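Local coordinates for protein flavocytochrome C3 fumarate reductase (Shewanella frigidimarina, PDB 1QO8) that reduces fumarate to succinate in vitro in an essentially one-way reaction, using FAD and four covalently attached c-type hemes, at residues T122-V127 and D557-H562; V274-N279 and K302-A307; A287-K292 and Y297-K302. All coordinates share one frame; numbering follows the deposited sequence.

Contact 1 (T122-V127 and D557-H562)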
loop_
_atom_site.group_PDB
_atom_site.type_symbol
_atom_site.label_atom_id
_atom_site.label_comp_id
_atom_site.label_asym_id
_atom_site.label_seq_id
_atom_site.Cartn_x
_atom_site.Cartn_y
_atom_site.Cartn_z
ATOM N N THR A 122 3.066 32.938 2.007
ATOM C CA THR A 122 3.784 33.044 0.752
ATOM C C THR A 122 2.764 32.712 -0.349
ATOM O O THR A 122 1.739 32.282 0.106
ATOM C CB THR A 122 4.739 31.886 0.332
ATOM O OG1 THR A 122 4.908 30.963 1.375
ATOM C CG2 THR A 122 5.987 32.498 -0.241
ATOM N N GLN A 123 3.088 32.720 -1.628
ATOM C CA GLN A 123 2.181 32.098 -2.593
ATOM C C GLN A 123 2.432 30.595 -2.792
ATOM O O GLN A 123 1.495 29.766 -2.854
ATOM C CB GLN A 123 2.395 32.940 -3.871
ATOM C CG GLN A 123 1.870 34.353 -3.514
ATOM C CD GLN A 123 1.825 35.267 -4.697
ATOM O OE1 GLN A 123 2.666 35.199 -5.609
ATOM N NE2 GLN A 123 0.781 36.087 -4.624
ATOM N N VAL A 124 3.736 30.229 -2.896
ATOM C CA VAL A 124 4.117 28.834 -3.226
ATOM C C VAL A 124 5.128 28.340 -2.198
ATOM O O VAL A 124 6.203 28.937 -2.045
ATOM C CB VAL A 124 4.710 28.607 -4.606
ATOM C CG1 VAL A 124 5.004 27.120 -4.957
ATOM C CG2 VAL A 124 3.750 29.093 -5.742
ATOM N N LEU A 125 4.731 27.329 -1.433
ATOM C CA LEU A 125 5.631 26.629 -0.531
ATOM C C LEU A 125 6.141 25.345 -1.231
ATOM O O LEU A 125 5.310 24.495 -1.582
ATOM C CB LEU A 125 4.879 26.088 0.673
ATOM C CG LEU A 125 5.506 25.888 2.000
ATOM C CD1 LEU A 125 4.910 24.672 2.684
ATOM C CD2 LEU A 125 7.038 25.981 2.160
ATOM N N VAL A 126 7.475 25.241 -1.321
ATOM C CA VAL A 126 8.048 24.054 -1.989
ATOM C C VAL A 126 8.731 23.251 -0.889
ATOM O O VAL A 126 9.560 23.852 -0.160
ATOM C CB VAL A 126 9.081 24.382 -3.066
ATOM C CG1 VAL A 126 9.640 23.033 -3.705
ATOM C CG2 VAL A 126 8.439 25.175 -4.194
ATOM N N VAL A 127 8.237 22.028 -0.671
ATOM C CA VAL A 127 8.780 21.219 0.408
ATOM C C VAL A 127 9.828 20.224 -0.173
ATOM O O VAL A 127 9.415 19.304 -0.873
ATOM C CB VAL A 127 7.634 20.419 1.056
ATOM C CG1 VAL A 127 8.078 19.608 2.240
ATOM C CG2 VAL A 127 6.458 21.386 1.337
ATOM N N ASP A 557 5.274 25.597 -12.064
ATOM C CA ASP A 557 4.465 26.433 -12.965
ATOM C C ASP A 557 2.979 26.337 -12.661
ATOM O O ASP A 557 2.378 27.406 -12.477
ATOM C CB ASP A 557 4.750 26.080 -14.423
ATOM C CG ASP A 557 4.051 26.980 -15.426
ATOM O OD1 ASP A 557 4.384 28.176 -15.551
ATOM O OD2 ASP A 557 3.123 26.490 -16.090
ATOM N N ASN A 558 2.361 25.183 -12.486
ATOM C CA ASN A 558 0.957 25.116 -12.055
ATOM C C ASN A 558 0.746 25.590 -10.636
ATOM O O ASN A 558 -0.271 26.228 -10.314
ATOM C CB ASN A 558 0.386 23.716 -12.213
ATOM C CG ASN A 558 0.394 23.331 -13.689
ATOM O OD1 ASN A 558 -0.467 23.823 -14.404
ATOM N ND2 ASN A 558 1.291 22.533 -14.197
ATOM N N ALA A 559 1.702 25.371 -9.723
ATOM C CA ALA A 559 1.584 25.935 -8.398
ATOM C C ALA A 559 1.451 27.463 -8.462
ATOM O O ALA A 559 0.704 28.032 -7.665
ATOM C CB ALA A 559 2.768 25.574 -7.516
ATOM N N ALA A 560 2.231 28.119 -9.322
ATOM C CA ALA A 560 2.311 29.571 -9.359
ATOM C C ALA A 560 1.043 30.138 -10.010
ATOM O O ALA A 560 0.449 31.076 -9.481
ATOM C CB ALA A 560 3.527 30.098 -10.098
ATOM N N LYS A 561 0.647 29.502 -11.093
ATOM C CA LYS A 561 -0.563 29.844 -11.817
ATOM C C LYS A 561 -1.778 29.778 -10.893
ATOM O O LYS A 561 -2.637 30.677 -10.864
ATOM C CB LYS A 561 -0.708 28.962 -13.067
ATOM C CG LYS A 561 -0.159 29.636 -14.308
ATOM C CD LYS A 561 0.286 28.850 -15.514
ATOM C CE LYS A 561 -0.713 27.911 -16.146
ATOM N NZ LYS A 561 -0.236 27.239 -17.398
ATOM N N HIS A 562 -1.790 28.794 -9.977
ATOM C CA HIS A 562 -2.933 28.628 -9.093
ATOM C C HIS A 562 -2.890 29.654 -7.978
ATOM O O HIS A 562 -3.942 30.058 -7.467
ATOM C CB HIS A 562 -2.907 27.207 -8.535
ATOM C CG HIS A 562 -3.976 26.928 -7.521
ATOM N ND1 HIS A 562 -3.753 27.109 -6.153
ATOM C CD2 HIS A 562 -5.243 26.524 -7.676
ATOM C CE1 HIS A 562 -4.853 26.751 -5.530
ATOM N NE2 HIS A 562 -5.762 26.381 -6.430
#
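Val124 meets the C-terminal helix through its two methyl groups, which come to rest against Ala559 and Ala560 and form the whole interface between residues 122-127 and 557-562. CG1 abuts the methyl of Ala559, with 3.7 Å between Val124 CG1 and Ala559 CB. The other branch lies over the helix backbone, where Val124 CG2 is 3.9 Å from Ala560 CA and 3.8 Å from the carbonyl oxygen Ala559 O. The methyl of Ala560 is more distant, with its CB 4.5 Å from Val124 CG2. With CG1 trans to the amide nitrogen (chi1 -176°), the valine has the usual rotamer of a beta-branched residue in a strand and straddles the two alanines. Because both helix residues are so small, the backbones come close, and Val124 CA and Ala560 CA are 6.4 Å apart. No hydrogen bond crosses this buried contact, and the side chains that meet are all apolar.

Strand 124-127 is the central strand of a five-stranded parallel sheet, and it leads directly into a glycine-rich sequence consistent with the Rossmann-type GxGxxG turn of FAD-binding domains. Helix 543-563, more than 400 residues later in the chain, thus returns to pack on the first strand, in chain order, of the parallel sheet. Val124 also touches Val147 and Val305 on the flanking strands, while Ala560 rests on Ala140 and Ala143 of helix 131-143, the helix that follows the turn. Further out, Ser303 OG, on the neighbouring strand 303-306, hydrogen-bonds both Ala559 O and His562 ND1 and so links the end of the helix to the sheet; His562 NE2 is hydrogen-bonded to Asp522 OD1. Lys561 NZ and Asp557 OD2 make a long salt bridge of 3.7 Å, one turn apart.

Contact 2 (V274-N279 and K302-A307). With FAD (flavin-adenine dinucleotide), chain G.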
loop_
_atom_site.group_PDB
_atom_site.type_symbol
_atom_site.label_atom_id
_atom_site.label_comp_id
_atom_site.label_asym_id
_atom_site.label_seq_id
_atom_site.Cartn_x
_atom_site.Cartn_y
_atom_site.Cartn_z
ATOM N N VAL A 274 5.891 18.871 8.680
ATOM C CA VAL A 274 5.293 17.774 9.432
ATOM C C VAL A 274 3.802 17.573 9.282
ATOM O O VAL A 274 3.195 16.572 9.646
ATOM C CB VAL A 274 5.640 17.941 10.901
ATOM C CG1 VAL A 274 7.087 17.694 11.254
ATOM C CG2 VAL A 274 5.222 19.348 11.445
ATOM N N LYS A 275 3.062 18.506 8.647
ATOM C CA LYS A 275 1.659 18.379 8.417
ATOM C C LYS A 275 1.191 19.297 7.313
ATOM O O LYS A 275 1.763 20.373 7.185
ATOM C CB LYS A 275 0.931 18.778 9.748
ATOM C CG LYS A 275 -0.508 18.255 9.654
ATOM C CD LYS A 275 -1.291 18.508 10.933
ATOM C CE LYS A 275 -2.345 17.394 10.993
ATOM N NZ LYS A 275 -3.708 17.952 10.752
ATOM N N LEU A 276 0.312 18.900 6.449
ATOM C CA LEU A 276 -0.292 19.823 5.496
ATOM C C LEU A 276 -1.599 20.316 6.180
ATOM O O LEU A 276 -2.320 19.507 6.791
ATOM C CB LEU A 276 -0.631 19.130 4.182
ATOM C CG LEU A 276 0.541 18.447 3.426
ATOM C CD1 LEU A 276 0.029 17.423 2.417
ATOM C CD2 LEU A 276 1.417 19.471 2.722
ATOM N N VAL A 277 -1.884 21.588 6.052
ATOM C CA VAL A 277 -3.021 22.173 6.809
ATOM C C VAL A 277 -4.123 22.314 5.774
ATOM O O VAL A 277 -3.944 22.925 4.726
ATOM C CB VAL A 277 -2.695 23.555 7.386
ATOM C CG1 VAL A 277 -3.872 24.131 8.254
ATOM C CG2 VAL A 277 -1.411 23.450 8.191
ATOM N N VAL A 278 -5.250 21.675 6.039
ATOM C CA VAL A 278 -6.380 21.818 5.085
ATOM C C VAL A 278 -7.473 22.674 5.733
ATOM O O VAL A 278 -7.662 22.564 6.954
ATOM C CB VAL A 278 -6.862 20.394 4.767
ATOM C CG1 VAL A 278 -8.197 20.355 4.042
ATOM C CG2 VAL A 278 -5.769 19.682 3.948
ATOM N N ASN A 279 -8.163 23.529 4.995
ATOM C CA ASN A 279 -9.215 24.375 5.610
ATOM C C ASN A 279 -10.493 23.534 5.711
ATOM O O ASN A 279 -10.427 22.288 5.611
ATOM C CB ASN A 279 -9.434 25.646 4.802
ATOM C CG ASN A 279 -9.937 25.372 3.405
ATOM O OD1 ASN A 279 -10.286 24.272 3.021
ATOM N ND2 ASN A 279 -10.002 26.359 2.497
ATOM N N LYS A 302 -1.052 29.625 -0.751
ATOM C CA LYS A 302 -2.061 29.220 -1.686
ATOM C C LYS A 302 -1.651 27.928 -2.402
ATOM O O LYS A 302 -2.579 27.217 -2.779
ATOM C CB LYS A 302 -2.332 30.307 -2.732
ATOM C CG LYS A 302 -3.078 31.505 -2.116
ATOM C CD LYS A 302 -3.366 32.573 -3.211
ATOM C CE LYS A 302 -4.683 33.318 -2.930
ATOM N NZ LYS A 302 -5.489 33.575 -4.173
ATOM N N SER A 303 -0.334 27.698 -2.657
ATOM C CA SER A 303 0.023 26.372 -3.191
ATOM C C SER A 303 1.229 25.765 -2.445
ATOM O O SER A 303 2.156 26.444 -1.976
ATOM C CB SER A 303 0.355 26.522 -4.635
ATOM O OG SER A 303 -0.695 26.822 -5.492
ATOM N N VAL A 304 1.226 24.474 -2.269
ATOM C CA VAL A 304 2.199 23.649 -1.577
ATOM C C VAL A 304 2.606 22.552 -2.582
ATOM O O VAL A 304 1.784 21.923 -3.235
ATOM C CB VAL A 304 1.643 23.012 -0.314
ATOM C CG1 VAL A 304 2.774 22.243 0.401
ATOM C CG2 VAL A 304 1.113 24.033 0.712
ATOM N N VAL A 305 3.903 22.444 -2.867
ATOM C CA VAL A 305 4.449 21.463 -3.821
ATOM C C VAL A 305 5.279 20.454 -3.013
ATOM O O VAL A 305 6.236 20.855 -2.332
ATOM C CB VAL A 305 5.355 22.161 -4.837
ATOM C CG1 VAL A 305 6.040 21.181 -5.810
ATOM C CG2 VAL A 305 4.688 23.282 -5.630
ATOM N N LEU A 306 4.850 19.231 -2.940
ATOM C CA LEU A 306 5.632 18.168 -2.322
ATOM C C LEU A 306 6.796 17.818 -3.251
ATOM O O LEU A 306 6.498 17.492 -4.403
ATOM C CB LEU A 306 4.768 16.892 -2.141
ATOM C CG LEU A 306 3.571 17.133 -1.176
ATOM C CD1 LEU A 306 2.682 15.866 -0.964
ATOM C CD2 LEU A 306 4.031 17.682 0.151
ATOM N N ALA A 307 8.035 17.929 -2.819
ATOM C CA ALA A 307 9.153 17.498 -3.745
ATOM C C ALA A 307 10.109 16.808 -2.796
ATOM O O ALA A 307 11.284 17.148 -2.762
ATOM C CB ALA A 307 9.898 18.741 -4.245
HETATM P PA FAD G . 15.430 14.081 -3.537
HETATM O O1A FAD G . 16.588 14.501 -4.389
HETATM O O2A FAD G . 15.566 13.102 -2.611
HETATM O O5B FAD G . 15.300 15.312 -2.569
HETATM C C5B FAD G . 14.161 15.487 -1.629
HETATM C C4B FAD G . 14.510 16.724 -0.659
HETATM O O4B FAD G . 13.297 16.807 0.237
HETATM C C3B FAD G . 15.659 16.357 0.337
HETATM O O3B FAD G . 16.797 17.095 0.343
HETATM C C2B FAD G . 14.930 15.994 1.682
HETATM O O2B FAD G . 15.681 16.292 2.885
HETATM C C1B FAD G . 13.817 16.971 1.616
HETATM N N9A FAD G . 12.658 16.582 2.431
HETATM C C8A FAD G . 12.149 15.327 2.655
HETATM N N7A FAD G . 11.181 15.333 3.529
HETATM C C5A FAD G . 11.025 16.662 3.913
HETATM C C6A FAD G . 10.186 17.320 4.910
HETATM N N6A FAD G . 9.307 16.700 5.649
HETATM N N1A FAD G . 10.330 18.667 4.962
HETATM C C2A FAD G . 11.298 19.357 4.268
HETATM N N3A FAD G . 12.127 18.823 3.343
HETATM C C4A FAD G . 11.948 17.478 3.247
HETATM N N1 FAD G . 18.052 8.336 -11.294
HETATM C C2 FAD G . 18.303 8.661 -12.534
HETATM O O2 FAD G . 17.525 8.895 -13.399
HETATM N N3 FAD G . 19.634 8.790 -13.035
HETATM C C4 FAD G . 20.646 8.559 -12.109
HETATM O O4 FAD G . 21.788 8.601 -12.470
HETATM C C4X FAD G . 20.333 8.134 -10.747
HETATM N N5 FAD G . 21.321 7.850 -9.885
HETATM C C5X FAD G . 21.051 7.533 -8.597
HETATM C C6 FAD G . 22.131 7.264 -7.746
HETATM C C7 FAD G . 21.890 6.948 -6.430
HETATM C C7M FAD G . 22.987 6.651 -5.458
HETATM C C8 FAD G . 20.527 6.945 -5.963
HETATM C C8M FAD G . 20.257 6.672 -4.514
HETATM C C9 FAD G . 19.470 7.238 -6.786
HETATM C C9A FAD G . 19.686 7.539 -8.110
HETATM N N10 FAD G . 18.683 7.823 -9.058
HETATM C C10 FAD G . 18.960 8.111 -10.339
HETATM C "C1'" FAD G . 17.314 8.211 -8.592
HETATM C "C2'" FAD G . 17.154 9.767 -8.661
HETATM O "O2'" FAD G . 18.468 10.209 -8.179
HETATM C "C3'" FAD G . 16.186 10.130 -7.508
HETATM O "O3'" FAD G . 14.918 9.487 -7.690
HETATM C "C4'" FAD G . 15.726 11.605 -7.763
HETATM O "O4'" FAD G . 16.944 12.383 -7.558
HETATM C "C5'" FAD G . 14.743 11.955 -6.590
HETATM O "O5'" FAD G . 14.657 13.514 -6.663
HETATM P P FAD G . 13.683 14.323 -5.786
HETATM O O1P FAD G . 13.899 15.757 -6.212
HETATM O O2P FAD G . 12.457 13.687 -5.978
HETATM O O3P FAD G . 14.087 13.982 -4.437
#
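A single methyl of Leu276, CD2, makes every direct contact here, meeting Val304 and Leu306 between two different beta-sheets. Leu276 CD2 is 3.9 Å from Val304 CG1 and 4.1 Å from Leu306 CD2. The leucine is therefore set between two residues that lie two positions apart on strand 303-306 and flank Val305, whose side chain leaves on the other face of the sheet. No hydrogen bond joins the segments, and the nearest CA atoms, those of Leu276 and Val304, are 8.4 Å apart, far wider than paired strands of one sheet would be.

The three side chains arrive differently. Leu276 and Val304 both leave their backbones toward the opposite segment, whereas Leu306 starts off to one flank and comes in through the end of its chain. CG of Leu306 lies beside the backbone nitrogen (chi1 -63°), and CD2, the branch not extended along the chain, is the one that meets Leu276 CD2. The side chains meet at a slant. At the C-terminal end of strand 303-306, where a parallel sheet of this kind binds its nucleotide, Ala307 O approaches the ribose carbon C5B of FAD to 3.5 Å.

At the start of segment 274-279, beside the FAD-binding Val273, Val274 and Lys275 both face Val288 in a classic beta bulge. Around the apolar cluster, Val284 of strand 284-291 touches Val304, Leu524 and Ala526 of strand 524-526 adjoin Leu306, and helix 339-346 closes in with Met343 on Leu276 and Ala344 on Leu306.

Contact 3 (A287-K292 and Y297-K302)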
loop_
_atom_site.group_PDB
_atom_site.type_symbol
_atom_site.label_atom_id
_atom_site.label_comp_id
_atom_site.label_asym_id
_atom_site.label_seq_id
_atom_site.Cartn_x
_atom_site.Cartn_y
_atom_site.Cartn_z
ATOM N N ALA A 287 1.234 24.661 5.923
ATOM C CA ALA A 287 1.847 23.414 6.393
ATOM C C ALA A 287 2.550 23.787 7.670
ATOM O O ALA A 287 2.942 24.954 7.748
ATOM C CB ALA A 287 2.909 23.036 5.315
ATOM N N VAL A 288 2.637 22.897 8.625
ATOM C CA VAL A 288 3.409 23.112 9.817
ATOM C C VAL A 288 4.822 22.590 9.592
ATOM O O VAL A 288 5.063 21.432 9.152
ATOM C CB VAL A 288 2.787 22.350 10.992
ATOM C CG1 VAL A 288 3.534 22.673 12.286
ATOM C CG2 VAL A 288 1.282 22.711 11.157
ATOM N N VAL A 289 5.740 23.493 9.876
ATOM C CA VAL A 289 7.164 23.360 9.858
ATOM C C VAL A 289 7.706 23.223 11.292
ATOM O O VAL A 289 7.365 23.953 12.222
ATOM C CB VAL A 289 7.852 24.607 9.272
ATOM C CG1 VAL A 289 9.375 24.395 9.209
ATOM C CG2 VAL A 289 7.321 24.925 7.910
ATOM N N HIS A 290 8.504 22.176 11.504
ATOM C CA HIS A 290 9.380 22.094 12.646
ATOM C C HIS A 290 10.790 22.525 12.270
ATOM O O HIS A 290 11.485 21.799 11.558
ATOM C CB HIS A 290 9.327 20.686 13.220
ATOM C CG HIS A 290 10.229 20.571 14.403
ATOM N ND1 HIS A 290 10.614 19.360 14.838
ATOM C CD2 HIS A 290 10.816 21.471 15.227
ATOM C CE1 HIS A 290 11.423 19.479 15.888
ATOM N NE2 HIS A 290 11.530 20.750 16.152
ATOM N N GLY A 291 11.137 23.742 12.712
ATOM C CA GLY A 291 12.432 24.334 12.469
ATOM C C GLY A 291 13.272 23.958 13.663
ATOM O O GLY A 291 12.752 23.971 14.808
ATOM N N LYS A 292 14.553 23.680 13.381
ATOM C CA LYS A 292 15.433 23.238 14.471
ATOM C C LYS A 292 15.503 24.273 15.603
ATOM O O LYS A 292 15.753 23.871 16.736
ATOM C CB LYS A 292 16.834 23.106 13.823
ATOM C CG LYS A 292 17.985 22.874 14.812
ATOM C CD LYS A 292 19.286 22.637 14.006
ATOM C CE LYS A 292 20.447 22.219 14.945
ATOM N NZ LYS A 292 21.688 22.260 14.041
ATOM N N TYR A 297 5.840 26.040 13.591
ATOM C CA TYR A 297 5.146 27.244 13.142
ATOM C C TYR A 297 4.418 26.945 11.841
ATOM O O TYR A 297 4.792 25.944 11.187
ATOM C CB TYR A 297 6.064 28.413 12.913
ATOM C CG TYR A 297 7.049 28.354 11.784
ATOM C CD1 TYR A 297 8.225 27.620 11.963
ATOM C CD2 TYR A 297 6.824 28.994 10.590
ATOM C CE1 TYR A 297 9.155 27.541 10.926
ATOM C CE2 TYR A 297 7.747 28.916 9.563
ATOM C CZ TYR A 297 8.916 28.180 9.751
ATOM O OH TYR A 297 9.844 28.127 8.759
ATOM N N MET A 298 3.510 27.790 11.424
ATOM C CA MET A 298 2.694 27.478 10.267
ATOM C C MET A 298 3.056 28.559 9.250
ATOM O O MET A 298 3.158 29.714 9.626
ATOM C CB MET A 298 1.177 27.459 10.443
ATOM C CG MET A 298 0.281 27.489 9.211
ATOM S SD MET A 298 -1.497 27.251 9.618
ATOM C CE MET A 298 -2.228 27.600 8.031
ATOM N N ILE A 299 3.204 28.091 8.013
ATOM C CA ILE A 299 3.315 28.947 6.865
ATOM C C ILE A 299 1.982 28.810 6.105
ATOM O O ILE A 299 1.656 27.678 5.835
ATOM C CB ILE A 299 4.463 28.518 5.919
ATOM C CG1 ILE A 299 5.824 28.589 6.607
ATOM C CG2 ILE A 299 4.477 29.290 4.624
ATOM C CD1 ILE A 299 6.949 27.908 5.817
ATOM N N GLY A 300 1.297 29.900 5.782
ATOM C CA GLY A 300 0.059 29.733 4.983
ATOM C C GLY A 300 0.495 29.980 3.548
ATOM O O GLY A 300 1.455 30.734 3.270
ATOM N N ALA A 301 -0.188 29.345 2.623
ATOM C CA ALA A 301 0.302 29.375 1.247
ATOM C C ALA A 301 -0.909 28.999 0.393
ATOM O O ALA A 301 -1.661 28.146 0.873
ATOM C CB ALA A 301 1.404 28.299 1.104
ATOM N N LYS A 302 -1.052 29.625 -0.751
ATOM C CA LYS A 302 -2.061 29.220 -1.686
ATOM C C LYS A 302 -1.651 27.928 -2.402
ATOM O O LYS A 302 -2.579 27.217 -2.779
ATOM C CB LYS A 302 -2.332 30.307 -2.732
ATOM C CG LYS A 302 -3.078 31.505 -2.116
ATOM C CD LYS A 302 -3.366 32.573 -3.211
ATOM C CE LYS A 302 -4.683 33.318 -2.930
ATOM N NZ LYS A 302 -5.489 33.575 -4.173
#
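Residues 287-291 and 297-301 pair as the two arms of an antiparallel beta hairpin, a hydrogen-bonded ladder on which Val289 packs against Tyr297 and Ile299, in the small mixed sheet of the FAD-binding region. Ala287 and Ile299 form one hydrogen-bonded pair, with Ala287 N to Ile299 O at 3.0 Å and Ile299 N to Ala287 O at 3.2 Å. Val289 and Tyr297 form the next, with Val289 N to Tyr297 O and Tyr297 N to Val289 O both at 2.9 Å. Val288 and Met298 stand between them as a non-hydrogen-bonded pair, where Val288 CA approaches Tyr297 O to 3.4 Å in a CA-H...O contact. The arms twist strongly, their directions differing by 138°.

Together with strand 271-278 this hairpin makes a beta-meander, a three-stranded antiparallel insertion familiar from FAD-binding domains with a Rossmann-type core; strand 120-122 extends the sheet on the far side.

Tyr297 dominates the face it shares with Ala287, Val289 and Ile299. A chi1 of 68° places its CG between the backbone nitrogen and the carbonyl carbon, and the ring lies alongside the valine. Val289 CB sits over the ring in a CH-pi contact, 4.0 Å from the Tyr297 ring centroid and displaced toward the rim, while Val289 CG1 is 3.6 Å from Tyr297 CE1. The valine's other methyl, CG2, turns to Ile299, reaching its CD1 at 3.7 Å. The phenol OH is hydrogen-bonded to Arg268 NH1, which fixes the far end of the ring. On the opposite face, Val288 packs against Ile110, Ala113 and Ile114 of helix 107-115, and Met298 touches Val277. Ala287 adjoins Val273, whose carbonyl oxygen is hydrogen-bonded to FAD.

In the fold
Contact 2 bridges the two sheets, contact 1 lays the C-terminal helix on the parallel one, and contact 3 lies within the mixed one. Contacts 1 and 2 share the parallel sheet, their centres 10 Å apart, where probable hydrogen bonds run from Ser303 N to Gln123 O and from Ala307 N to Val127 O, each 2.8 Å. Contacts 2 and 3, 9 Å apart, share the meander, with Val274 N 2.7 Å from Val288 O, and Lys302, where the chain turns between sheets. Contacts 1 and 3 meet in a probable hydrogen bond, Thr122 N to Gly300 O at 3.0 Å. FAD touches Val127 and Ala307 at adjacent strand ends, while the side chain of Val289 lies about 7 Å from the cofactor and that of Val124 about 14 Å.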